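Long-range contact in LYND (Lyngbya aestuarii, PDB 4V1T), which probably uses ATP and magnesium to convert cysteine residues of precursor peptides into thiazolines, as a YcaO-type cyclodehydratase: residues T494-L499 with E714-D719. Sequence-based numbering, arbitrary orientation.
Sequences TPVWSL and ETLVID
Residues 494-498 of strand 491-498 and strand 716-719 pair antiparallel, their short segments at 128°, a worked example of how a few backbone bonds and a dense apolar patch hold a twisted sheet together. Trp497 and Val717 form the hydrogen-bonded pair. Trp497 N meets Val717 O at 2.9 Å in the carbonyl plane, whereas the return bond from Val717 N reaches Trp497 O from 28° above the plane of Trp497's own carbonyl. Two residues further on, Leu499 N points almost along the C=O axis of Thr715, extending the ladder past the strand end.

Packing is tightest on the face of Val496, Ser498 and Leu716. With CG anti to its carbonyl carbon (chi1 -65°), Leu716 spreads its fork across the partner strand: CD1 presses on Val496 CG2 at 3.3 Å, and CD2 abuts Ser498 CB at 3.4 Å. On the other face, Leu499 CD1 meets Val717 CG2 obliquely at 3.5 Å, with Val717 resting on Ile542 of helix 538-561 and Leu499 on Val705 of helix 697-710. Toward Thr494 the strands diverge, and Ile718 CD1 merely touches Thr494 CG2 at 3.7 Å.

The looser, partly exposed margin is polar. Glu714, extended, brings the anti lone pair of OE2 to Ser498 OG, the donor, at 2.6 Å; Ser498 OG also bonds Thr500 OG1. An alanine at Glu714 would remove this acceptor and would probably loosen the approach to strand 716-719 beside Ser498. Glu501 lies close to the same carboxylate and a long, weak ion pair with Lys505 may partly offset the charge, so the short hydroxyl bond probably helps to stabilise a charge at the partly exposed end of a largely apolar junction.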
loop_
_atom_site.group_PDB
_atom_site.type_symbol
_atom_site.label_atom_id
_atom_site.label_comp_id
_atom_site.label_asym_id
_atom_site.label_seq_id
_atom_site.Cartn_x
_atom_site.Cartn_y
_atom_site.Cartn_z
ATOM N N THR B 494 35.723 8.476 -18.826
ATOM C CA THR B 494 35.275 7.800 -17.615
ATOM C C THR B 494 35.812 6.370 -17.597
ATOM O O THR B 494 35.662 5.650 -18.580
ATOM C CB THR B 494 33.738 7.789 -17.514
ATOM O OG1 THR B 494 33.285 9.077 -17.078
ATOM C CG2 THR B 494 33.253 6.741 -16.518
ATOM N N PRO B 495 36.440 5.954 -16.482
ATOM C CA PRO B 495 36.919 4.578 -16.401
ATOM C C PRO B 495 35.777 3.580 -16.386
ATOM O O PRO B 495 34.788 3.779 -15.679
ATOM C CB PRO B 495 37.685 4.542 -15.074
ATOM C CG PRO B 495 37.068 5.614 -14.257
ATOM C CD PRO B 495 36.718 6.697 -15.237
ATOM N N VAL B 496 35.929 2.515 -17.162
ATOM C CA VAL B 496 34.955 1.439 -17.220
ATOM C C VAL B 496 35.682 0.118 -17.014
ATOM O O VAL B 496 36.828 -0.048 -17.455
ATOM C CB VAL B 496 34.201 1.418 -18.569
ATOM C CG1 VAL B 496 33.437 2.714 -18.775
ATOM C CG2 VAL B 496 35.160 1.189 -19.725
ATOM N N TRP B 497 35.020 -0.818 -16.342
ATOM C CA TRP B 497 35.635 -2.099 -16.041
ATOM C C TRP B 497 35.390 -3.087 -17.168
ATOM O O TRP B 497 34.246 -3.406 -17.484
ATOM C CB TRP B 497 35.109 -2.663 -14.716
ATOM C CG TRP B 497 35.891 -3.870 -14.247
ATOM C CD1 TRP B 497 35.493 -5.167 -14.287
ATOM C CD2 TRP B 497 37.216 -3.871 -13.701
ATOM N NE1 TRP B 497 36.483 -5.979 -13.793
ATOM C CE2 TRP B 497 37.553 -5.206 -13.431
ATOM C CE3 TRP B 497 38.150 -2.870 -13.420
ATOM C CZ2 TRP B 497 38.784 -5.570 -12.884
ATOM C CZ3 TRP B 497 39.372 -3.229 -12.882
ATOM C CH2 TRP B 497 39.679 -4.570 -12.621
ATOM N N SER B 498 36.475 -3.572 -17.767
ATOM C CA SER B 498 36.396 -4.630 -18.767
ATOM C C SER B 498 36.363 -5.965 -18.060
ATOM O O SER B 498 37.309 -6.319 -17.366
ATOM C CB SER B 498 37.588 -4.580 -19.724
ATOM O OG SER B 498 37.512 -5.624 -20.680
ATOM N N LEU B 499 35.271 -6.701 -18.234
ATOM C CA LEU B 499 35.115 -8.004 -17.601
ATOM C C LEU B 499 35.895 -9.081 -18.353
ATOM O O LEU B 499 36.223 -10.129 -17.794
ATOM C CB LEU B 499 33.629 -8.378 -17.510
ATOM C CG LEU B 499 32.845 -7.642 -16.418
ATOM C CD1 LEU B 499 31.351 -7.732 -16.653
ATOM C CD2 LEU B 499 33.191 -8.195 -15.043
ATOM N N GLU B 714 34.309 -7.286 -26.658
ATOM C CA GLU B 714 34.659 -6.943 -25.279
ATOM C C GLU B 714 33.439 -6.383 -24.542
ATOM O O GLU B 714 32.655 -5.637 -25.114
ATOM C CB GLU B 714 35.805 -5.929 -25.269
ATOM C CG GLU B 714 36.280 -5.519 -23.886
ATOM C CD GLU B 714 37.489 -4.605 -23.945
ATOM O OE1 GLU B 714 37.631 -3.868 -24.944
ATOM O OE2 GLU B 714 38.292 -4.623 -22.990
ATOM N N THR B 715 33.286 -6.735 -23.269
ATOM C CA THR B 715 32.152 -6.262 -22.471
ATOM C C THR B 715 32.613 -5.382 -21.308
ATOM O O THR B 715 33.338 -5.839 -20.426
ATOM C CB THR B 715 31.318 -7.435 -21.912
ATOM O OG1 THR B 715 31.846 -7.845 -20.653
ATOM C CG2 THR B 715 31.308 -8.598 -22.875
ATOM N N LEU B 716 32.205 -4.117 -21.324
ATOM C CA LEU B 716 32.581 -3.161 -20.291
ATOM C C LEU B 716 31.418 -2.894 -19.346
ATOM O O LEU B 716 30.267 -3.156 -19.684
ATOM C CB LEU B 716 33.027 -1.836 -20.920
ATOM C CG LEU B 716 34.291 -1.852 -21.780
ATOM C CD1 LEU B 716 34.502 -0.496 -22.441
ATOM C CD2 LEU B 716 35.517 -2.256 -20.973
ATOM N N VAL B 717 31.730 -2.361 -18.166
ATOM C CA VAL B 717 30.712 -1.973 -17.200
ATOM C C VAL B 717 31.062 -0.652 -16.532
ATOM O O VAL B 717 32.201 -0.457 -16.093
ATOM C CB VAL B 717 30.551 -3.026 -16.090
ATOM C CG1 VAL B 717 29.355 -2.683 -15.222
ATOM C CG2 VAL B 717 30.392 -4.416 -16.684
ATOM N N ILE B 718 30.079 0.243 -16.442
ATOM C CA ILE B 718 30.200 1.429 -15.607
ATOM C C ILE B 718 29.139 1.392 -14.507
ATOM O O ILE B 718 27.937 1.388 -14.767
ATOM C CB ILE B 718 30.120 2.741 -16.430
ATOM C CG1 ILE B 718 30.120 3.966 -15.506
ATOM C CG2 ILE B 718 28.923 2.750 -17.357
ATOM C CD1 ILE B 718 31.386 4.115 -14.669
ATOM N N ASP B 719 29.603 1.343 -13.268
ATOM C CA ASP B 719 28.712 1.325 -12.130
ATOM C C ASP B 719 28.162 2.727 -11.878
ATOM O O ASP B 719 28.898 3.633 -11.504
ATOM C CB ASP B 719 29.437 0.786 -10.891
ATOM C CG ASP B 719 28.514 0.677 -9.674
ATOM O OD1 ASP B 719 27.274 0.625 -9.861
ATOM O OD2 ASP B 719 29.028 0.651 -8.532
#